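Local coordinates for TRAP dicarboxylate ABC transporter, substrate-binding protein (Roseobacter denitrificans, PDB 4OVQ) that binds beta-D-glucuronate as the periplasmic solute-binding protein of a TRAP transporter, probably handing the sugar acid on for uptake, at residues A[78-89]-A[232-242]; A[92-102]-A[125-135]. One frame throughout, in Å; residues are numbered along the deposited sequence.

Contact 1 of 2, residues A[78-89]-A[232-242]. With BDP (beta-D-glucopyranuronic acid), chain C.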
# COMPACT_ATOMS: atom_id res chain seq x y z
N ARG A 78 6.22 11.89 -10.55
CA ARG A 78 7.67 11.93 -10.79
C ARG A 78 7.99 12.96 -11.90
O ARG A 78 8.94 13.74 -11.80
CB ARG A 78 8.15 10.55 -11.20
CG ARG A 78 9.64 10.45 -11.25
CD ARG A 78 10.11 9.06 -11.60
NE ARG A 78 11.57 8.99 -11.49
CZ ARG A 78 12.37 8.35 -12.34
NH1 ARG A 78 11.88 7.72 -13.40
NH2 ARG A 78 13.69 8.36 -12.12
N ALA A 79 7.15 12.98 -12.93
CA ALA A 79 7.35 13.87 -14.08
C ALA A 79 6.91 15.32 -13.84
O ALA A 79 7.13 16.21 -14.68
CB ALA A 79 6.60 13.29 -15.28
N GLY A 80 6.26 15.57 -12.71
CA GLY A 80 5.76 16.89 -12.41
C GLY A 80 4.46 17.30 -13.06
O GLY A 80 4.07 18.47 -12.97
N ALA A 81 3.77 16.35 -13.68
CA ALA A 81 2.45 16.60 -14.22
C ALA A 81 1.36 16.64 -13.13
O ALA A 81 0.28 17.22 -13.33
CB ALA A 81 2.14 15.54 -15.24
N LEU A 82 1.68 16.05 -11.98
CA LEU A 82 0.81 16.04 -10.80
C LEU A 82 1.71 16.35 -9.63
O LEU A 82 2.83 15.87 -9.57
CB LEU A 82 0.25 14.64 -10.65
CG LEU A 82 -1.15 14.37 -10.15
CD1 LEU A 82 -2.16 15.23 -10.88
CD2 LEU A 82 -1.41 12.87 -10.36
N GLU A 83 1.26 17.14 -8.67
CA GLU A 83 2.13 17.48 -7.56
C GLU A 83 2.10 16.45 -6.42
O GLU A 83 3.12 16.23 -5.77
CB GLU A 83 1.72 18.85 -6.98
CG GLU A 83 1.89 20.03 -7.97
CD GLU A 83 0.80 20.14 -9.06
OE1 GLU A 83 -0.23 19.44 -9.05
OE2 GLU A 83 1.02 20.96 -9.98
N ILE A 84 0.94 15.86 -6.18
CA ILE A 84 0.71 15.11 -4.95
C ILE A 84 0.08 13.76 -5.25
O ILE A 84 -0.80 13.66 -6.12
CB ILE A 84 -0.23 15.91 -3.99
CG1 ILE A 84 0.47 17.18 -3.49
CG2 ILE A 84 -0.69 15.03 -2.85
CD1 ILE A 84 1.59 16.97 -2.51
N GLY A 85 0.48 12.75 -4.48
CA GLY A 85 -0.24 11.49 -4.48
C GLY A 85 -0.23 10.87 -3.10
O GLY A 85 0.69 11.06 -2.32
N ASN A 86 -1.29 10.16 -2.76
CA ASN A 86 -1.23 9.17 -1.70
C ASN A 86 -0.98 7.84 -2.39
O ASN A 86 -1.88 7.28 -3.01
CB ASN A 86 -2.54 9.18 -0.89
CG ASN A 86 -2.80 7.86 -0.17
OD1 ASN A 86 -3.94 7.39 -0.10
ND2 ASN A 86 -1.76 7.24 0.36
N PHE A 87 0.24 7.36 -2.29
CA PHE A 87 0.67 6.15 -2.94
C PHE A 87 0.98 5.03 -1.92
O PHE A 87 1.74 5.20 -0.95
CB PHE A 87 1.91 6.39 -3.81
CG PHE A 87 1.70 7.34 -4.94
CD1 PHE A 87 0.53 7.31 -5.67
CD2 PHE A 87 2.69 8.26 -5.25
CE1 PHE A 87 0.33 8.20 -6.72
CE2 PHE A 87 2.52 9.15 -6.29
CZ PHE A 87 1.35 9.11 -7.02
N ASN A 88 0.42 3.85 -2.20
CA ASN A 88 0.90 2.62 -1.57
C ASN A 88 2.33 2.35 -2.03
O ASN A 88 2.65 2.57 -3.20
CB ASN A 88 0.01 1.49 -2.04
CG ASN A 88 0.23 0.18 -1.30
OD1 ASN A 88 0.98 -0.69 -1.77
ND2 ASN A 88 -0.49 -0.01 -0.21
N LEU A 89 3.20 1.87 -1.15
CA LEU A 89 4.59 1.64 -1.57
C LEU A 89 4.78 0.45 -2.50
O LEU A 89 5.80 0.35 -3.16
CB LEU A 89 5.54 1.56 -0.37
CG LEU A 89 6.25 2.90 -0.15
CD1 LEU A 89 5.31 4.01 0.24
CD2 LEU A 89 7.38 2.75 0.88
N ILE A 232 2.32 -3.34 3.98
CA ILE A 232 2.91 -2.32 3.13
C ILE A 232 2.37 -0.95 3.56
O ILE A 232 1.15 -0.77 3.61
CB ILE A 232 2.54 -2.60 1.66
CG1 ILE A 232 2.99 -4.00 1.25
CG2 ILE A 232 3.14 -1.55 0.77
CD1 ILE A 232 2.64 -4.36 -0.19
N PRO A 233 3.25 0.02 3.83
CA PRO A 233 2.78 1.35 4.22
C PRO A 233 2.43 2.16 2.98
O PRO A 233 2.77 1.78 1.84
CB PRO A 233 4.01 1.96 4.90
CG PRO A 233 5.16 1.35 4.19
CD PRO A 233 4.73 -0.07 3.91
N GLU A 234 1.78 3.29 3.20
CA GLU A 234 1.58 4.24 2.14
C GLU A 234 2.21 5.53 2.54
O GLU A 234 2.64 5.71 3.68
CB GLU A 234 0.09 4.41 1.83
CG GLU A 234 -0.69 3.10 1.77
CD GLU A 234 -1.91 3.16 0.89
OE1 GLU A 234 -2.43 4.28 0.69
OE2 GLU A 234 -2.32 2.07 0.45
N CYS A 235 2.26 6.46 1.61
CA CYS A 235 2.75 7.77 1.93
C CYS A 235 1.86 8.86 1.31
O CYS A 235 1.08 8.59 0.39
CB CYS A 235 4.19 7.93 1.46
SG CYS A 235 4.34 7.94 -0.36
N ILE A 236 2.02 10.07 1.81
CA ILE A 236 1.70 11.28 1.10
C ILE A 236 2.99 11.65 0.39
O ILE A 236 4.01 11.83 1.09
CB ILE A 236 1.26 12.42 2.07
CG1 ILE A 236 0.08 11.99 2.96
CG2 ILE A 236 0.94 13.70 1.29
CD1 ILE A 236 -0.37 13.06 3.92
N CYS A 237 2.95 11.76 -0.95
CA CYS A 237 4.09 11.86 -1.92
C CYS A 237 3.99 13.27 -2.53
O CYS A 237 2.88 13.73 -2.83
CB CYS A 237 4.04 10.76 -3.10
SG CYS A 237 5.52 10.56 -3.95
N ILE A 238 5.11 13.97 -2.69
CA ILE A 238 5.14 15.20 -3.50
C ILE A 238 6.29 15.11 -4.50
O ILE A 238 7.38 14.62 -4.20
CB ILE A 238 5.26 16.51 -2.63
CG1 ILE A 238 5.06 17.79 -3.48
CG2 ILE A 238 6.57 16.54 -1.86
CD1 ILE A 238 4.86 19.07 -2.67
N ASN A 239 6.04 15.66 -5.69
CA ASN A 239 7.08 15.86 -6.68
C ASN A 239 8.21 16.68 -6.05
O ASN A 239 7.95 17.75 -5.49
CB ASN A 239 6.48 16.57 -7.87
CG ASN A 239 7.51 17.02 -8.83
OD1 ASN A 239 8.02 18.15 -8.75
ND2 ASN A 239 7.89 16.11 -9.73
N ILE A 240 9.44 16.18 -6.11
CA ILE A 240 10.51 16.82 -5.35
C ILE A 240 10.87 18.23 -5.85
O ILE A 240 11.27 19.08 -5.06
CB ILE A 240 11.75 15.93 -5.22
CG1 ILE A 240 12.55 16.36 -3.98
CG2 ILE A 240 12.55 15.99 -6.48
CD1 ILE A 240 13.21 15.21 -3.26
N GLY A 241 10.73 18.49 -7.15
CA GLY A 241 11.00 19.82 -7.67
C GLY A 241 10.04 20.85 -7.09
O GLY A 241 10.44 21.94 -6.68
N THR A 242 8.76 20.49 -7.07
CA THR A 242 7.72 21.29 -6.44
C THR A 242 8.08 21.60 -4.99
O THR A 242 7.99 22.76 -4.56
CB THR A 242 6.34 20.54 -6.46
OG1 THR A 242 5.94 20.28 -7.82
CG2 THR A 242 5.24 21.35 -5.79
C1 BDP C . -4.82 -0.95 -1.37
C2 BDP C . -3.99 0.30 -1.48
C3 BDP C . -4.24 0.87 -2.80
C4 BDP C . -3.87 -0.11 -3.87
C5 BDP C . -4.64 -1.39 -3.70
C6 BDP C . -4.26 -2.47 -4.73
O2 BDP C . -4.51 1.21 -0.45
O3 BDP C . -3.28 1.99 -2.92
O4 BDP C . -4.14 0.48 -5.21
O5 BDP C . -4.45 -1.94 -2.40
O6A BDP C . -3.97 -2.11 -5.91
O1 BDP C . -4.66 -1.62 -0.15
O6B BDP C . -4.44 -3.65 -4.34

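Contact 2 of 2, residues A[92-102]-A[125-135]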
# COMPACT_ATOMS: atom_id res chain seq x y z
N ILE A 92 5.41 1.54 -5.94
CA ILE A 92 6.65 2.34 -5.94
C ILE A 92 7.91 1.46 -5.99
O ILE A 92 8.97 1.88 -6.52
CB ILE A 92 6.72 3.29 -4.73
CG1 ILE A 92 5.58 4.32 -4.83
CG2 ILE A 92 8.10 3.96 -4.64
CD1 ILE A 92 5.51 5.26 -3.72
N GLY A 93 7.80 0.21 -5.56
CA GLY A 93 8.97 -0.64 -5.43
C GLY A 93 9.73 -0.85 -6.72
O GLY A 93 10.96 -0.83 -6.69
N PRO A 94 9.02 -1.04 -7.83
CA PRO A 94 9.78 -1.29 -9.07
C PRO A 94 10.61 -0.07 -9.49
O PRO A 94 11.62 -0.25 -10.18
CB PRO A 94 8.69 -1.59 -10.08
CG PRO A 94 7.56 -2.24 -9.22
CD PRO A 94 7.58 -1.36 -7.98
N LEU A 95 10.24 1.13 -9.04
CA LEU A 95 10.97 2.36 -9.37
C LEU A 95 12.13 2.64 -8.39
O LEU A 95 13.14 3.26 -8.77
CB LEU A 95 10.00 3.54 -9.34
CG LEU A 95 10.60 4.95 -9.39
CD1 LEU A 95 11.21 5.22 -10.75
CD2 LEU A 95 9.58 6.04 -9.05
N VAL A 96 11.97 2.21 -7.14
CA VAL A 96 12.85 2.58 -6.04
C VAL A 96 13.27 1.37 -5.21
O VAL A 96 12.52 0.89 -4.37
CB VAL A 96 12.15 3.58 -5.06
CG1 VAL A 96 13.13 4.13 -4.04
CG2 VAL A 96 11.49 4.73 -5.79
N PRO A 97 14.49 0.84 -5.44
CA PRO A 97 14.94 -0.37 -4.78
C PRO A 97 14.75 -0.39 -3.28
O PRO A 97 14.35 -1.41 -2.75
CB PRO A 97 16.44 -0.41 -5.11
CG PRO A 97 16.54 0.30 -6.40
CD PRO A 97 15.49 1.38 -6.36
N ALA A 98 15.04 0.72 -2.59
CA ALA A 98 14.97 0.74 -1.13
C ALA A 98 13.52 0.64 -0.71
O ALA A 98 13.20 -0.04 0.26
CB ALA A 98 15.66 1.97 -0.54
N ALA A 99 12.62 1.30 -1.46
CA ALA A 99 11.20 1.25 -1.12
C ALA A 99 10.66 -0.13 -1.33
O ALA A 99 9.73 -0.57 -0.67
CB ALA A 99 10.41 2.24 -1.95
N ASN A 100 11.28 -0.85 -2.26
CA ASN A 100 10.87 -2.20 -2.57
C ASN A 100 11.00 -3.16 -1.38
O ASN A 100 10.34 -4.17 -1.34
CB ASN A 100 11.68 -2.69 -3.77
CG ASN A 100 10.90 -3.64 -4.66
OD1 ASN A 100 9.68 -3.65 -4.69
ND2 ASN A 100 11.63 -4.43 -5.44
N VAL A 101 11.81 -2.81 -0.38
CA VAL A 101 11.96 -3.67 0.78
C VAL A 101 10.64 -3.91 1.55
O VAL A 101 10.44 -4.97 2.13
CB VAL A 101 13.08 -3.17 1.73
CG1 VAL A 101 12.60 -2.06 2.62
CG2 VAL A 101 13.61 -4.32 2.56
N VAL A 102 9.70 -2.96 1.51
CA VAL A 102 8.47 -3.11 2.30
C VAL A 102 7.47 -4.03 1.59
O VAL A 102 6.46 -4.41 2.18
CB VAL A 102 7.82 -1.73 2.66
CG1 VAL A 102 8.83 -0.84 3.36
CG2 VAL A 102 7.28 -1.04 1.46
N ILE A 125 16.36 5.79 4.91
CA ILE A 125 16.94 5.16 3.72
C ILE A 125 15.89 5.04 2.61
O ILE A 125 16.17 5.37 1.45
CB ILE A 125 17.50 3.75 4.05
CG1 ILE A 125 18.64 3.85 5.07
CG2 ILE A 125 18.00 3.08 2.78
CD1 ILE A 125 19.06 2.52 5.64
N ILE A 126 14.69 4.60 2.97
CA ILE A 126 13.61 4.48 1.99
C ILE A 126 13.27 5.85 1.42
O ILE A 126 13.14 5.99 0.21
CB ILE A 126 12.36 3.83 2.61
CG1 ILE A 126 12.64 2.35 2.90
CG2 ILE A 126 11.20 3.95 1.67
CD1 ILE A 126 11.73 1.74 3.89
N ALA A 127 13.14 6.85 2.28
CA ALA A 127 12.87 8.22 1.82
C ALA A 127 13.96 8.76 0.90
O ALA A 127 13.65 9.42 -0.10
CB ALA A 127 12.67 9.16 3.01
N ALA A 128 15.22 8.50 1.25
CA ALA A 128 16.32 8.97 0.46
C ALA A 128 16.23 8.38 -0.93
O ALA A 128 16.35 9.10 -1.92
CB ALA A 128 17.63 8.61 1.09
N GLY A 129 15.97 7.07 -0.99
CA GLY A 129 15.87 6.37 -2.26
C GLY A 129 14.73 6.95 -3.08
O GLY A 129 14.83 7.14 -4.28
N MSE A 130 13.63 7.25 -2.40
CA MSE A 130 12.49 7.82 -3.10
C MSE A 130 12.81 9.20 -3.65
O MSE A 130 12.55 9.50 -4.81
CB MSE A 130 11.26 7.86 -2.18
CG MSE A 130 10.66 6.44 -1.96
SE MSE A 130 9.10 6.55 -0.77
CE MSE A 130 7.98 7.65 -1.93
N ALA A 131 13.37 10.05 -2.79
CA ALA A 131 13.71 11.41 -3.16
C ALA A 131 14.66 11.39 -4.36
O ALA A 131 14.52 12.20 -5.28
CB ALA A 131 14.34 12.14 -1.96
N GLU A 132 15.58 10.42 -4.34
CA GLU A 132 16.51 10.10 -5.43
C GLU A 132 15.85 9.83 -6.79
O GLU A 132 16.42 10.13 -7.84
CB GLU A 132 17.37 8.89 -5.00
CG GLU A 132 18.04 8.08 -6.12
CD GLU A 132 18.74 6.82 -5.59
OE1 GLU A 132 19.23 6.83 -4.44
OE2 GLU A 132 18.81 5.80 -6.33
N LYS A 133 14.64 9.27 -6.77
CA LYS A 133 13.84 9.08 -7.99
C LYS A 133 12.74 10.13 -8.17
O LYS A 133 11.78 9.90 -8.91
CB LYS A 133 13.20 7.69 -7.99
CG LYS A 133 14.18 6.54 -7.98
CD LYS A 133 14.96 6.42 -9.29
CE LYS A 133 16.04 5.39 -9.15
NZ LYS A 133 16.31 4.73 -10.45
N GLY A 134 12.87 11.28 -7.50
CA GLY A 134 12.04 12.43 -7.77
C GLY A 134 10.73 12.52 -7.00
O GLY A 134 9.88 13.36 -7.28
N ILE A 135 10.57 11.62 -6.03
CA ILE A 135 9.35 11.61 -5.24
C ILE A 135 9.61 11.67 -3.74
O ILE A 135 10.18 10.76 -3.15
CB ILE A 135 8.47 10.41 -5.58
CG1 ILE A 135 9.12 9.10 -5.23
CG2 ILE A 135 8.02 10.44 -7.03
CD1 ILE A 135 8.43 7.95 -5.89
O HOH W 1 14.16 2.82 -11.12

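Contact 1 of 2, residues A[78-89]-A[232-242]
N88 and E234 meet because N88 carries CG anti to its backbone N (chi1 -171°), while E234 sets CG anti to its carbonyl carbon and then runs extended, bringing its carboxylate across the end of the amide. N88 ND2 donates to E234 OE2 over 2.8 Å in a nearly straight bond, meeting it on the anti side and tilted out of the carboxylate plane; the oxygen lies in the amide plane, and amide and carboxylate planes stand almost perpendicular, at 87°. The other oxygen, E234 OE1, takes N86 ND2 at 3.1 Å, also on its anti side. That same ND2 gives a straighter bond to C235 O, coming from above the carbonyl plane, and C235 O accepts F87 N as well; N86 OD1 turns to N38. Beneath these side chains, strands 84-88 and 234-239 pair antiparallel, with G85 and C237 exchanging two backbone bonds, C237 N to G85 O being the shorter at 2.7 Å. On the sheet face carrying F87 and C237, C237 CB lies 3.6 Å from F87 CD2 and its sulfur sits at the ring edge. A CB on G85 would run into the F87 ring, whose face lies against G85 CA. At the far end N239 caps the following helix, its OD1 accepting from both T242 N and T242 OG1, while its ND2 donates to V77 O. E234 OE2 also accepts from O2 of the bound glucuronate at 2.5 Å. With each carboxylate oxygen held by an asparagine, E234 is probably fixed in rotation and presented to the sugar as a ready-oriented acceptor.

Contact 2 of 2, residues A[92-102]-A[125-135]
K133 lies along L95 and V96, and its chain can be followed outward atom by atom. CB sits 4.0 Å from L95 CG and also touches V96 CG2; CG, anti to the carbonyl carbon (chi1 -61°), comes to 3.5 Å from L95 O and packs on V96 CG2. A bend at chi2 then lays CD and CE past L95 O, CD also brushing L95 CD1, and NZ ends on a water 3.0 Å away that donates to L95 O. No hydrogen bond crosses directly, and apart from this water bridge the segments meet by van der Waals contact, mostly of apolar side chains. V96 CG1 presses on the helix backbone at G129 C, 3.4 Å off, where a glycine leaves the approach open: a CB there would crowd V96 and A98. Deeper in, the I92 side chain crosses that of selenomethionine M130 at about a right angle, CD1 meeting CE at 3.9 Å, and L95 CD2 reaches tip to tip with I135 CD1. I126 spreads over the other end, CG1 near A98 O, CG2 against A99, and CD1 3.9 Å from V102 CG1 and close to V101. An alanine at I126 is likely to open a gap beside A98 and A99 and take away the methyl that V101 and V102 pack on from this helix. G134, at positive phi, is the C-prime residue of a Schellman motif: I135 N bonds back to M130 O and G134 N to A131 O, the classic stop that turns helix 121-132 into strand 135-141.

After strand 25-29, helix 37-52 and strand 58-62 the chain reaches helix 70-79 and strand 84-88, the first half of contact 1, then passes through helix 89-92 into the loop 92-102. Helix 121-132 returns to that loop, closing contact 2 as a short local loop. Strand 135-141 follows, and only after a long excursion through strands of the other sheets, which carry much of the sugar pocket, does 232-242 pair with 84-88; contact 2 therefore lies wholly within the larger loop of contact 1. The two also touch directly: R78 NE probably hydrogen-bonds to K133 O and I240 N to G134 O, and C237 SG packs on I135 CB, tying the turn after helix 121-132 to helices 70-79 and 240-244, and strand 135-141 to its neighbour 234-239.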